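PDB 7MGV: CdnC from Chryseobacterium gregarium DSM 19109, which is an ATP-grasp ligase that installs single and bicyclic omega-ester macrocycles in the core region of a ribosomally made graspetide precursor peptide. Local coordinates for residues A[49-54]-A[84-89]; A[239-244]-A[295-300]; A[132-137]-A[348-353]; A[247-252]-A[272-277]. One frame throughout, in Å; residues are numbered along the deposited sequence.

Contact 1. Residues A[49-54]-A[84-89]; sequences EVIRFN and NSLEDI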
loop_
_atom_site.group_PDB
_atom_site.type_symbol
_atom_site.label_atom_id
_atom_site.label_comp_id
_atom_site.label_asym_id
_atom_site.label_seq_id
_atom_site.Cartn_x
_atom_site.Cartn_y
_atom_site.Cartn_z
ATOM N N GLU A 49 -26.562 8.354 10.488
ATOM C CA GLU A 49 -26.453 9.243 9.342
ATOM C C GLU A 49 -25.332 8.772 8.425
ATOM O O GLU A 49 -24.281 8.321 8.891
ATOM C CB GLU A 49 -26.192 10.683 9.790
ATOM C CG GLU A 49 -26.233 11.699 8.657
ATOM C CD GLU A 49 -25.566 13.012 9.017
ATOM O OE1 GLU A 49 -25.325 13.252 10.219
ATOM O OE2 GLU A 49 -25.275 13.803 8.093
ATOM N N VAL A 50 -25.566 8.878 7.120
ATOM C CA VAL A 50 -24.599 8.491 6.100
ATOM C C VAL A 50 -24.032 9.756 5.472
ATOM O O VAL A 50 -24.788 10.636 5.043
ATOM C CB VAL A 50 -25.238 7.586 5.032
ATOM C CG1 VAL A 50 -24.392 7.573 3.769
ATOM C CG2 VAL A 50 -25.417 6.178 5.566
ATOM N N ILE A 51 -22.707 9.848 5.422
ATOM C CA ILE A 51 -22.010 10.924 4.728
ATOM C C ILE A 51 -21.322 10.315 3.514
ATOM O O ILE A 51 -20.433 9.466 3.657
ATOM C CB ILE A 51 -21.000 11.636 5.639
ATOM C CG1 ILE A 51 -21.719 12.286 6.823
ATOM C CG2 ILE A 51 -20.220 12.679 4.854
ATOM C CD1 ILE A 51 -20.794 13.023 7.763
ATOM N N ARG A 52 -21.734 10.746 2.325
ATOM C CA ARG A 52 -21.226 10.191 1.077
ATOM C C ARG A 52 -20.073 11.048 0.570
ATOM O O ARG A 52 -20.255 12.235 0.277
ATOM C CB ARG A 52 -22.337 10.112 0.032
ATOM C CG ARG A 52 -22.007 9.239 -1.168
ATOM C CD ARG A 52 -23.230 9.040 -2.048
ATOM N NE ARG A 52 -23.148 7.816 -2.841
ATOM C CZ ARG A 52 -22.976 7.788 -4.158
ATOM N NH1 ARG A 52 -22.867 8.921 -4.839
ATOM N NH2 ARG A 52 -22.915 6.629 -4.796
ATOM N N PHE A 53 -18.892 10.446 0.466
ATOM C CA PHE A 53 -17.706 11.094 -0.087
ATOM C C PHE A 53 -17.387 10.386 -1.400
ATOM O O PHE A 53 -16.739 9.336 -1.409
ATOM C CB PHE A 53 -16.536 11.031 0.893
ATOM C CG PHE A 53 -15.347 11.870 0.491
ATOM C CD1 PHE A 53 -15.401 12.710 -0.610
ATOM C CD2 PHE A 53 -14.173 11.816 1.225
ATOM C CE1 PHE A 53 -14.306 13.474 -0.974
ATOM C CE2 PHE A 53 -13.077 12.580 0.868
ATOM C CZ PHE A 53 -13.144 13.409 -0.233
ATOM N N ASN A 54 -17.844 10.965 -2.507
ATOM C CA ASN A 54 -17.588 10.391 -3.820
ATOM C C ASN A 54 -16.187 10.783 -4.268
ATOM O O ASN A 54 -15.868 11.973 -4.381
ATOM C CB ASN A 54 -18.647 10.842 -4.820
ATOM C CG ASN A 54 -19.817 9.881 -4.889
ATOM O OD1 ASN A 54 -20.657 9.970 -5.781
ATOM N ND2 ASN A 54 -19.870 8.948 -3.943
ATOM N N ASN A 84 -20.327 18.804 5.791
ATOM C CA ASN A 84 -20.252 17.978 6.986
ATOM C C ASN A 84 -18.899 18.155 7.662
ATOM O O ASN A 84 -17.938 18.642 7.061
ATOM C CB ASN A 84 -20.473 16.497 6.649
ATOM C CG ASN A 84 -21.751 16.261 5.867
ATOM O OD1 ASN A 84 -21.748 16.269 4.636
ATOM N ND2 ASN A 84 -22.850 16.042 6.580
ATOM N N SER A 85 -18.842 17.759 8.931
ATOM C CA SER A 85 -17.595 17.647 9.675
ATOM C C SER A 85 -17.349 16.177 9.986
ATOM O O SER A 85 -18.268 15.458 10.386
ATOM C CB SER A 85 -17.641 18.477 10.964
ATOM O OG SER A 85 -17.926 17.666 12.087
ATOM N N LEU A 86 -16.109 15.725 9.793
ATOM C CA LEU A 86 -15.813 14.299 9.803
ATOM C C LEU A 86 -14.958 13.838 10.975
ATOM O O LEU A 86 -14.807 12.626 11.162
ATOM C CB LEU A 86 -15.108 13.895 8.501
ATOM C CG LEU A 86 -15.807 14.302 7.203
ATOM C CD1 LEU A 86 -14.925 13.972 6.015
ATOM C CD2 LEU A 86 -17.158 13.617 7.083
ATOM N N GLU A 87 -14.391 14.753 11.766
ATOM C CA GLU A 87 -13.522 14.348 12.867
ATOM C C GLU A 87 -14.258 13.572 13.952
ATOM O O GLU A 87 -13.603 13.031 14.850
ATOM C CB GLU A 87 -12.845 15.575 13.480
ATOM C CG GLU A 87 -13.765 16.442 14.325
ATOM C CD GLU A 87 -14.692 17.303 13.489
ATOM O OE1 GLU A 87 -15.921 17.230 13.693
ATOM O OE2 GLU A 87 -14.192 18.052 12.623
ATOM N N ASP A 88 -15.588 13.499 13.895
ATOM C CA ASP A 88 -16.384 12.806 14.899
ATOM C C ASP A 88 -17.240 11.702 14.285
ATOM O O ASP A 88 -18.290 11.351 14.825
ATOM C CB ASP A 88 -17.263 13.795 15.665
ATOM C CG ASP A 88 -18.214 14.548 14.757
ATOM O OD1 ASP A 88 -17.911 14.675 13.552
ATOM O OD2 ASP A 88 -19.265 15.011 15.247
ATOM N N ILE A 89 -16.808 11.150 13.148
ATOM C CA ILE A 89 -17.538 10.042 12.548
ATOM C C ILE A 89 -17.434 8.816 13.448
ATOM O O ILE A 89 -16.429 8.604 14.141
ATOM C CB ILE A 89 -17.015 9.733 11.133
ATOM C CG1 ILE A 89 -15.507 9.472 11.160
ATOM C CG2 ILE A 89 -17.359 10.864 10.173
ATOM C CD1 ILE A 89 -14.975 8.842 9.891
#
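I51 meets N84 and L86 where two sheets of the MvdD pre-ATP-grasp domain come together: strand 48-54 is an outermost strand of the four-stranded parallel sheet, and strand 83-85 is an outermost strand of a three-stranded antiparallel sheet. The evidence for packing rather than pairing is the nearest CA separation, 7.6 Å between I51 and N84, too long for a shared backbone bridge.

Apolar contact dominates. With CG1 of I51 anti to the carbonyl carbon (chi1 -62°) and the branch extended beyond it, CD1 reaches forward to L86 CD2 at 3.7 Å and lies equally near N84 CB. The CG2 branch also approaches L86 CD2, at 3.9 Å. L77 of strand 72-78 touches both I51 and L86, so it completes the packing between them, with F53 also against it.

Polar groups meet more loosely. E49 OE2 stops 3.6 Å from N84 ND2, and the carboxylate and amide planes are 54° apart; proximity is all the geometry supports.

Beyond N84 the chain folds on itself. L86 to I89 forms a type I turn closed by I89 N to L86 O, and the hydroxyl S85 OG donates to the syn side of E87 OE1 at 2.6 Å.

Contact 2. Residues A[239-244]-A[295-300]; sequences TVVGRD and VDYGAI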
loop_
_atom_site.group_PDB
_atom_site.type_symbol
_atom_site.label_atom_id
_atom_site.label_comp_id
_atom_site.label_asym_id
_atom_site.label_seq_id
_atom_site.Cartn_x
_atom_site.Cartn_y
_atom_site.Cartn_z
ATOM N N THR A 239 -19.097 -14.402 0.526
ATOM C CA THR A 239 -19.038 -13.040 1.040
ATOM C C THR A 239 -19.120 -13.093 2.560
ATOM O O THR A 239 -20.066 -13.659 3.117
ATOM C CB THR A 239 -20.166 -12.182 0.467
ATOM O OG1 THR A 239 -20.284 -12.420 -0.942
ATOM C CG2 THR A 239 -19.884 -10.706 0.704
ATOM N N VAL A 240 -18.132 -12.508 3.226
ATOM C CA VAL A 240 -18.062 -12.485 4.680
ATOM C C VAL A 240 -18.158 -11.038 5.130
ATOM O O VAL A 240 -17.336 -10.203 4.730
ATOM C CB VAL A 240 -16.771 -13.133 5.203
ATOM C CG1 VAL A 240 -16.889 -13.413 6.692
ATOM C CG2 VAL A 240 -16.480 -14.404 4.434
ATOM N N VAL A 241 -19.165 -10.748 5.952
ATOM C CA VAL A 241 -19.352 -9.442 6.576
ATOM C C VAL A 241 -19.291 -9.678 8.080
ATOM O O VAL A 241 -20.257 -10.162 8.682
ATOM C CB VAL A 241 -20.673 -8.782 6.169
ATOM C CG1 VAL A 241 -20.762 -7.375 6.748
ATOM C CG2 VAL A 241 -20.814 -8.756 4.653
ATOM N N GLY A 242 -18.161 -9.337 8.692
ATOM C CA GLY A 242 -17.951 -9.656 10.089
ATOM C C GLY A 242 -17.898 -11.153 10.302
ATOM O O GLY A 242 -16.965 -11.820 9.843
ATOM N N ARG A 243 -18.898 -11.696 10.993
ATOM C CA ARG A 243 -19.036 -13.137 11.159
ATOM C C ARG A 243 -20.220 -13.694 10.379
ATOM O O ARG A 243 -20.581 -14.861 10.563
ATOM C CB ARG A 243 -19.152 -13.492 12.643
ATOM C CG ARG A 243 -18.021 -12.925 13.492
ATOM C CD ARG A 243 -17.933 -13.604 14.849
ATOM N NE ARG A 243 -17.605 -15.024 14.740
ATOM C CZ ARG A 243 -16.372 -15.499 14.595
ATOM N NH1 ARG A 243 -15.339 -14.671 14.536
ATOM N NH2 ARG A 243 -16.171 -16.808 14.507
ATOM N N ASP A 244 -20.828 -12.889 9.510
ATOM C CA ASP A 244 -21.916 -13.342 8.651
ATOM C C ASP A 244 -21.329 -13.895 7.359
ATOM O O ASP A 244 -20.617 -13.185 6.640
ATOM C CB ASP A 244 -22.890 -12.201 8.357
ATOM C CG ASP A 244 -23.579 -11.687 9.606
ATOM O OD1 ASP A 244 -23.317 -12.231 10.699
ATOM O OD2 ASP A 244 -24.382 -10.736 9.495
ATOM N N VAL A 295 -9.731 -8.151 9.181
ATOM C CA VAL A 295 -10.649 -7.353 8.382
ATOM C C VAL A 295 -12.048 -7.918 8.579
ATOM O O VAL A 295 -12.231 -9.082 8.941
ATOM C CB VAL A 295 -10.274 -7.338 6.886
ATOM C CG1 VAL A 295 -8.862 -6.835 6.707
ATOM C CG2 VAL A 295 -10.432 -8.726 6.283
ATOM N N ASP A 296 -13.048 -7.072 8.335
ATOM C CA ASP A 296 -14.438 -7.453 8.544
ATOM C C ASP A 296 -15.211 -7.620 7.244
ATOM O O ASP A 296 -16.433 -7.792 7.281
ATOM C CB ASP A 296 -15.134 -6.435 9.444
ATOM C CG ASP A 296 -14.999 -6.775 10.915
ATOM O OD1 ASP A 296 -14.816 -7.970 11.231
ATOM O OD2 ASP A 296 -15.076 -5.852 11.753
ATOM N N TYR A 297 -14.537 -7.576 6.097
ATOM C CA TYR A 297 -15.176 -7.868 4.824
ATOM C C TYR A 297 -14.246 -8.714 3.973
ATOM O O TYR A 297 -13.032 -8.497 3.962
ATOM C CB TYR A 297 -15.557 -6.600 4.051
ATOM C CG TYR A 297 -16.198 -6.912 2.718
ATOM C CD1 TYR A 297 -17.520 -7.331 2.644
ATOM C CD2 TYR A 297 -15.475 -6.815 1.536
ATOM C CE1 TYR A 297 -18.109 -7.629 1.431
ATOM C CE2 TYR A 297 -16.054 -7.113 0.319
ATOM C CZ TYR A 297 -17.372 -7.518 0.271
ATOM O OH TYR A 297 -17.952 -7.813 -0.941
ATOM N N GLY A 298 -14.823 -9.675 3.261
ATOM C CA GLY A 298 -14.038 -10.521 2.382
ATOM C C GLY A 298 -14.890 -11.158 1.312
ATOM O O GLY A 298 -16.062 -11.470 1.533
ATOM N N ALA A 299 -14.292 -11.347 0.137
ATOM C CA ALA A 299 -14.912 -12.076 -0.966
ATOM C C ALA A 299 -13.958 -13.188 -1.383
ATOM O O ALA A 299 -12.952 -12.928 -2.053
ATOM C CB ALA A 299 -15.233 -11.150 -2.137
ATOM N N ILE A 300 -14.272 -14.418 -0.990
ATOM C CA ILE A 300 -13.403 -15.570 -1.202
ATOM C C ILE A 300 -13.915 -16.374 -2.387
ATOM O O ILE A 300 -15.128 -16.579 -2.540
ATOM C CB ILE A 300 -13.328 -16.443 0.067
ATOM C CG1 ILE A 300 -12.662 -15.674 1.211
ATOM C CG2 ILE A 300 -12.576 -17.740 -0.205
ATOM C CD1 ILE A 300 -13.636 -15.030 2.170
#
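Y297 leans its ring across to the neighbouring strand, its CG anti to the backbone N (chi1 179°), while T239, at chi1 -44°, sends its methyl rather than its hydroxyl to meet it. T239 CG2 consequently lies 3.6 Å from Y297 CE1, and V241 CG2 reaches the ring edge near CD1 at 4.1 Å. On the opposite face of the sheet V240 CG2 packs on I300 CD1 at 3.7 Å.

The backbones run antiparallel, 169° between the short axes. V240 and G298 make the hydrogen-bonded pair: V240 N to G298 O is 2.9 Å and nearly straight, and G298 N returns to V240 O at 3.0 Å, more bent. A further bond, G242 N to D296 O at 2.7 Å, joins the type II' turn V241-D244, closed by its own backbone bonds, to the start of the other segment; G242 has positive phi.

Replacing Y297 by an alanine would probably strip T239 CG2 and V241 CG2 of their ring neighbour and leave G319 O without its hydroxyl partner.

Both strands lie inside the five-stranded antiparallel sheet. I286 of helix 280-293 packs on V240 and I300, whereas helix 332-341 lies against V241 through S336, I337 and L340.

Contact 3. Residues A[132-137]-A[348-353]; sequences DAYSLG and RDNRVL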
loop_
_atom_site.group_PDB
_atom_site.type_symbol
_atom_site.label_atom_id
_atom_site.label_comp_id
_atom_site.label_asym_id
_atom_site.label_seq_id
_atom_site.Cartn_x
_atom_site.Cartn_y
_atom_site.Cartn_z
ATOM N N ASP A 132 -9.192 7.195 13.024
ATOM C CA ASP A 132 -9.012 6.256 14.122
ATOM C C ASP A 132 -10.311 5.590 14.557
ATOM O O ASP A 132 -10.268 4.648 15.354
ATOM C CB ASP A 132 -8.360 6.950 15.326
ATOM C CG ASP A 132 -9.165 8.129 15.837
ATOM O OD1 ASP A 132 -10.182 8.487 15.207
ATOM O OD2 ASP A 132 -8.773 8.698 16.877
ATOM N N ALA A 133 -11.455 6.053 14.061
ATOM C CA ALA A 133 -12.695 5.325 14.268
ATOM C C ALA A 133 -12.651 4.001 13.512
ATOM O O ALA A 133 -11.814 3.790 12.629
ATOM C CB ALA A 133 -13.892 6.161 13.815
ATOM N N TYR A 134 -13.560 3.096 13.880
ATOM C CA TYR A 134 -13.621 1.788 13.238
ATOM C C TYR A 134 -13.709 1.939 11.724
ATOM O O TYR A 134 -14.448 2.784 11.210
ATOM C CB TYR A 134 -14.818 0.991 13.758
ATOM C CG TYR A 134 -15.085 -0.266 12.965
ATOM C CD1 TYR A 134 -14.363 -1.429 13.205
ATOM C CD2 TYR A 134 -16.050 -0.289 11.966
ATOM C CE1 TYR A 134 -14.599 -2.580 12.476
ATOM C CE2 TYR A 134 -16.292 -1.432 11.233
ATOM C CZ TYR A 134 -15.565 -2.573 11.492
ATOM O OH TYR A 134 -15.812 -3.708 10.760
ATOM N N SER A 135 -12.945 1.117 11.008
ATOM C CA SER A 135 -12.816 1.237 9.563
ATOM C C SER A 135 -13.123 -0.096 8.902
ATOM O O SER A 135 -12.597 -1.134 9.314
ATOM C CB SER A 135 -11.409 1.705 9.173
ATOM O OG SER A 135 -10.458 0.673 9.368
ATOM N N LEU A 136 -13.982 -0.063 7.884
ATOM C CA LEU A 136 -14.195 -1.210 7.003
ATOM C C LEU A 136 -13.466 -0.909 5.698
ATOM O O LEU A 136 -14.037 -0.416 4.725
ATOM C CB LEU A 136 -15.683 -1.470 6.789
ATOM C CG LEU A 136 -16.029 -2.768 6.059
ATOM C CD1 LEU A 136 -15.342 -3.963 6.706
ATOM C CD2 LEU A 136 -17.534 -2.970 6.015
ATOM N N GLY A 137 -12.171 -1.209 5.694
ATOM C CA GLY A 137 -11.326 -0.891 4.561
ATOM C C GLY A 137 -10.402 0.274 4.841
ATOM O O GLY A 137 -10.831 1.300 5.376
ATOM N N ARG A 348 -14.303 -7.094 14.293
ATOM C CA ARG A 348 -12.873 -7.183 14.578
ATOM C C ARG A 348 -12.393 -5.748 14.738
ATOM O O ARG A 348 -12.058 -5.068 13.767
ATOM C CB ARG A 348 -12.134 -7.925 13.471
ATOM C CG ARG A 348 -12.516 -9.392 13.360
ATOM C CD ARG A 348 -12.093 -9.978 12.027
ATOM N NE ARG A 348 -12.551 -11.354 11.866
ATOM C CZ ARG A 348 -13.694 -11.699 11.281
ATOM N NH1 ARG A 348 -14.500 -10.765 10.795
ATOM N NH2 ARG A 348 -14.030 -12.978 11.179
ATOM N N ASP A 349 -12.386 -5.278 15.984
ATOM C CA ASP A 349 -12.130 -3.872 16.272
ATOM C C ASP A 349 -10.752 -3.460 15.772
ATOM O O ASP A 349 -9.737 -4.038 16.172
ATOM C CB ASP A 349 -12.252 -3.621 17.774
ATOM C CG ASP A 349 -12.343 -2.148 18.114
ATOM O OD1 ASP A 349 -13.204 -1.456 17.533
ATOM O OD2 ASP A 349 -11.557 -1.682 18.965
ATOM N N ASN A 350 -10.722 -2.456 14.894
ATOM C CA ASN A 350 -9.479 -1.961 14.312
ATOM C C ASN A 350 -9.288 -0.468 14.552
ATOM O O ASN A 350 -8.588 0.196 13.781
ATOM C CB ASN A 350 -9.424 -2.274 12.813
ATOM C CG ASN A 350 -10.572 -1.646 12.036
ATOM O OD1 ASN A 350 -11.348 -0.852 12.571
ATOM N ND2 ASN A 350 -10.683 -2.003 10.761
ATOM N N ARG A 351 -9.904 0.075 15.599
ATOM C CA ARG A 351 -9.721 1.484 15.914
ATOM C C ARG A 351 -8.266 1.757 16.270
ATOM O O ARG A 351 -7.618 0.964 16.958
ATOM C CB ARG A 351 -10.633 1.897 17.069
ATOM C CG ARG A 351 -12.114 1.884 16.729
ATOM C CD ARG A 351 -12.961 2.103 17.969
ATOM N NE ARG A 351 -12.702 1.090 18.987
ATOM C CZ ARG A 351 -13.232 1.102 20.206
ATOM N NH1 ARG A 351 -14.055 2.078 20.565
ATOM N NH2 ARG A 351 -12.939 0.138 21.069
ATOM N N VAL A 352 -7.751 2.886 15.789
ATOM C CA VAL A 352 -6.383 3.292 16.089
ATOM C C VAL A 352 -6.406 3.954 17.464
ATOM O O VAL A 352 -6.761 5.127 17.595
ATOM C CB VAL A 352 -5.811 4.226 15.021
ATOM C CG1 VAL A 352 -4.384 4.624 15.374
ATOM C CG2 VAL A 352 -5.864 3.562 13.655
ATOM N N LEU A 353 -6.047 3.190 18.491
ATOM C CA LEU A 353 -5.895 3.706 19.849
ATOM C C LEU A 353 -7.210 4.242 20.403
ATOM O O LEU A 353 -8.043 3.479 20.891
ATOM C CB LEU A 353 -4.826 4.796 19.875
ATOM C CG LEU A 353 -4.104 5.043 21.193
ATOM C CD1 LEU A 353 -3.837 3.729 21.880
ATOM C CD2 LEU A 353 -2.803 5.761 20.925
HETATM O O HOH W 1 -9.612 2.175 11.832
#
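The side chains of Y134 and N350 cross at about a right angle, while the ring and amide planes are 37° apart, with N350 OD1 oblique to the ring at 3.1 Å from CD1 and R348 O in plane at the ring edge near CE1. R347 adds a cation-pi contact to the same ring, and the phenol OH bonds to D296. Here the C-terminal tail attaches to strand 134-136, an outermost strand of the four-stranded parallel sheet of the pre-ATP-grasp domain, using a side-chain amide where a neighbouring strand would use its backbone.

The amide grips the backbone N and O of S135. S135 N donates to N350 OD1 at 3.0 Å, almost straight at 172°, and N350 ND2 donates to S135 O at 2.6 Å, in the carbonyl plane on a lone pair. N350 CG sits between the backbone N and the carbonyl carbon (chi1 60°), folding the amide back to this edge, and two bonds fix its rotation. A leucine in place of N350, though similar in size, would probably leave S135 N and O without these mates and the tail less firmly held. A water joins A133 O, S135 OG and N350 O.

Farther along, R351 lays CG 3.4 Å from Y134 N; its guanidinium turns back side-on to D349, with NE and NH2 both bonding OD2. V352 N makes a clearly bent bond to D132 O at 3.1 Å. D132 OD2 pairs with K157 of the second subunit, while its CB rests 3.7 Å from V352 CB.

Contact 4. Residues A[247-252]-A[272-277]; sequences AFEIDS and KWIPTE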
loop_
_atom_site.group_PDB
_atom_site.type_symbol
_atom_site.label_atom_id
_atom_site.label_comp_id
_atom_site.label_asym_id
_atom_site.label_seq_id
_atom_site.Cartn_x
_atom_site.Cartn_y
_atom_site.Cartn_z
ATOM N N ALA A 247 -22.636 -17.948 1.301
ATOM C CA ALA A 247 -22.006 -18.784 0.292
ATOM C C ALA A 247 -22.937 -18.964 -0.897
ATOM O O ALA A 247 -24.133 -19.217 -0.731
ATOM C CB ALA A 247 -21.628 -20.151 0.868
ATOM N N PHE A 248 -22.377 -18.851 -2.098
ATOM C CA PHE A 248 -23.113 -19.047 -3.336
ATOM C C PHE A 248 -22.328 -20.003 -4.216
ATOM O O PHE A 248 -21.093 -19.973 -4.231
ATOM C CB PHE A 248 -23.346 -17.722 -4.069
ATOM C CG PHE A 248 -24.045 -16.689 -3.237
ATOM C CD1 PHE A 248 -25.423 -16.574 -3.271
ATOM C CD2 PHE A 248 -23.324 -15.834 -2.418
ATOM C CE1 PHE A 248 -26.073 -15.623 -2.506
ATOM C CE2 PHE A 248 -23.966 -14.883 -1.650
ATOM C CZ PHE A 248 -25.342 -14.778 -1.694
ATOM N N GLU A 249 -23.047 -20.845 -4.952
ATOM C CA GLU A 249 -22.423 -21.889 -5.743
ATOM C C GLU A 249 -22.996 -21.918 -7.151
ATOM O O GLU A 249 -24.157 -21.567 -7.386
ATOM C CB GLU A 249 -22.592 -23.271 -5.089
ATOM C CG GLU A 249 -23.908 -23.967 -5.396
ATOM C CD GLU A 249 -24.012 -25.332 -4.743
ATOM O OE1 GLU A 249 -23.292 -25.576 -3.751
ATOM O OE2 GLU A 249 -24.814 -26.162 -5.221
ATOM N N ILE A 250 -22.137 -22.311 -8.086
ATOM C CA ILE A 250 -22.535 -22.771 -9.409
ATOM C C ILE A 250 -22.136 -24.236 -9.500
ATOM O O ILE A 250 -20.943 -24.564 -9.434
ATOM C CB ILE A 250 -21.884 -21.956 -10.537
ATOM C CG1 ILE A 250 -22.436 -20.532 -10.561
ATOM C CG2 ILE A 250 -22.120 -22.633 -11.880
ATOM C CD1 ILE A 250 -21.947 -19.712 -11.738
ATOM N N ASP A 251 -23.132 -25.111 -9.621
ATOM C CA ASP A 251 -22.904 -26.550 -9.718
ATOM C C ASP A 251 -22.726 -26.890 -11.192
ATOM O O ASP A 251 -23.702 -27.094 -11.918
ATOM C CB ASP A 251 -24.064 -27.323 -9.098
ATOM C CG ASP A 251 -23.665 -28.719 -8.658
ATOM O OD1 ASP A 251 -22.844 -29.356 -9.352
ATOM O OD2 ASP A 251 -24.175 -29.181 -7.615
ATOM N N SER A 252 -21.468 -26.941 -11.638
ATOM C CA SER A 252 -21.186 -27.264 -13.033
ATOM C C SER A 252 -21.612 -28.688 -13.362
ATOM O O SER A 252 -22.148 -28.951 -14.446
ATOM C CB SER A 252 -19.697 -27.074 -13.322
ATOM O OG SER A 252 -19.176 -25.962 -12.615
ATOM N N LYS A 272 -26.673 -19.203 -13.146
ATOM C CA LYS A 272 -26.935 -18.317 -12.023
ATOM C C LYS A 272 -26.397 -18.928 -10.738
ATOM O O LYS A 272 -26.529 -20.135 -10.508
ATOM C CB LYS A 272 -28.435 -18.044 -11.877
ATOM C CG LYS A 272 -29.082 -17.457 -13.118
ATOM C CD LYS A 272 -29.858 -16.194 -12.785
ATOM C CE LYS A 272 -30.344 -15.497 -14.044
ATOM N NZ LYS A 272 -30.158 -14.021 -13.970
ATOM N N TRP A 273 -25.784 -18.091 -9.908
ATOM C CA TRP A 273 -25.358 -18.525 -8.587
ATOM C C TRP A 273 -26.572 -18.798 -7.714
ATOM O O TRP A 273 -27.543 -18.035 -7.715
ATOM C CB TRP A 273 -24.472 -17.463 -7.938
ATOM C CG TRP A 273 -23.246 -17.163 -8.729
ATOM C CD1 TRP A 273 -23.125 -16.259 -9.743
ATOM C CD2 TRP A 273 -21.962 -17.777 -8.582
ATOM N NE1 TRP A 273 -21.843 -16.271 -10.236
ATOM C CE2 TRP A 273 -21.108 -17.193 -9.539
ATOM C CE3 TRP A 273 -21.450 -18.762 -7.733
ATOM C CZ2 TRP A 273 -19.773 -17.562 -9.671
ATOM C CZ3 TRP A 273 -20.124 -19.128 -7.866
ATOM C CH2 TRP A 273 -19.300 -18.531 -8.829
ATOM N N ILE A 274 -26.525 -19.897 -6.972
ATOM C CA ILE A 274 -27.598 -20.200 -6.029
ATOM C C ILE A 274 -27.017 -20.180 -4.620
ATOM O O ILE A 274 -25.880 -20.626 -4.412
ATOM C CB ILE A 274 -28.274 -21.544 -6.350
ATOM C CG1 ILE A 274 -27.300 -22.709 -6.170
ATOM C CG2 ILE A 274 -28.836 -21.530 -7.766
ATOM C CD1 ILE A 274 -27.979 -24.057 -6.032
ATOM N N PRO A 275 -27.737 -19.642 -3.636
ATOM C CA PRO A 275 -27.250 -19.702 -2.255
ATOM C C PRO A 275 -27.075 -21.143 -1.804
ATOM O O PRO A 275 -27.840 -22.035 -2.180
ATOM C CB PRO A 275 -28.348 -18.991 -1.458
ATOM C CG PRO A 275 -29.018 -18.101 -2.453
ATOM C CD PRO A 275 -28.966 -18.840 -3.758
ATOM N N THR A 276 -26.048 -21.363 -0.991
ATOM C CA THR A 276 -25.707 -22.694 -0.515
ATOM C C THR A 276 -25.151 -22.564 0.897
ATOM O O THR A 276 -24.977 -21.459 1.420
ATOM C CB THR A 276 -24.709 -23.376 -1.458
ATOM O OG1 THR A 276 -24.603 -24.767 -1.126
ATOM C CG2 THR A 276 -23.336 -22.725 -1.346
ATOM N N GLU A 277 -24.874 -23.707 1.518
ATOM C CA GLU A 277 -24.349 -23.752 2.874
ATOM C C GLU A 277 -23.038 -24.525 2.878
ATOM O O GLU A 277 -22.945 -25.601 2.278
ATOM C CB GLU A 277 -25.362 -24.388 3.829
ATOM C CG GLU A 277 -26.647 -23.585 3.956
ATOM C CD GLU A 277 -27.764 -24.367 4.610
ATOM O OE1 GLU A 277 -27.470 -25.402 5.244
ATOM O OE2 GLU A 277 -28.936 -23.950 4.486
#
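Strands 247-251 and 274-276 run antiparallel but strongly splayed, 122° between their axes, with E249 and I274 as the hydrogen-bonded pair (both N to O distances 2.9 Å) and F248 opposite P275 as the non-hydrogen-bonded pair.

I250 lies over one face of the W273 indole. I250 CG1 stands 3.5 Å from the centroid of the six-membered ring, nearly over its centre, which meets the definition of a CH-pi interaction. Its CD1 continues across the same indole to within 3.4 Å of W273 CE2. W323 meets the tryptophan at a steep angle, and L324 and L327 also touch it. Nearby F248 joins the apolar set, with CB 4.0 Å from W273 CB and CE1 3.8 Å from P275 CG. Because P275 occupies a non-hydrogen-bonded site, its lack of an N-H costs this pairing nothing.

A247, E249, I274 and T276 point to the other side of the sheet. There E249 takes the position between its backbone N and carbonyl carbon (chi1 84°), then extends so that CG touches I274 CG1 at 3.7 Å and OE1 receives T276 OG1 at 3.0 Å. T276 N also bonds A247 O, from 36° above its carbonyl plane.

The chemistry thus divides in two: aromatic and aliphatic packing around W273, whose side chain is about 7 Å from the bound ADP, and a buried E249 whose carboxylate accepts the T276 hydroxyl from well above its plane, with K234 of the adjoining strand against the same side chain; the nearby lysine would probably ease the burial of the charge.

Contacts 2 and 4 belong to one five-stranded antiparallel sheet: strands 234-241 and 244-251 are adjacent in it and consecutive in the chain, and the contact centres are 17 Å apart. Contacts 1 and 3 involve opposite outermost strands, 48-54 and 134-136, of the parallel sheet, with centres 16 Å apart. Contact 1 closes first along the chain; contact 3 then encloses contact 2, which encloses contact 4. Contacts 2 and 3 touch through two probable hydrogen bonds: D296 OD2 to Y134 OH joins the two sheet regions, and G242 O to R348 NH1 brings in the C-terminal tail, which thus probably helps to tie the pre-ATP-grasp domain to the ADP-bearing part. Contact 1 lies 37 Å, centre to centre, from contact 4.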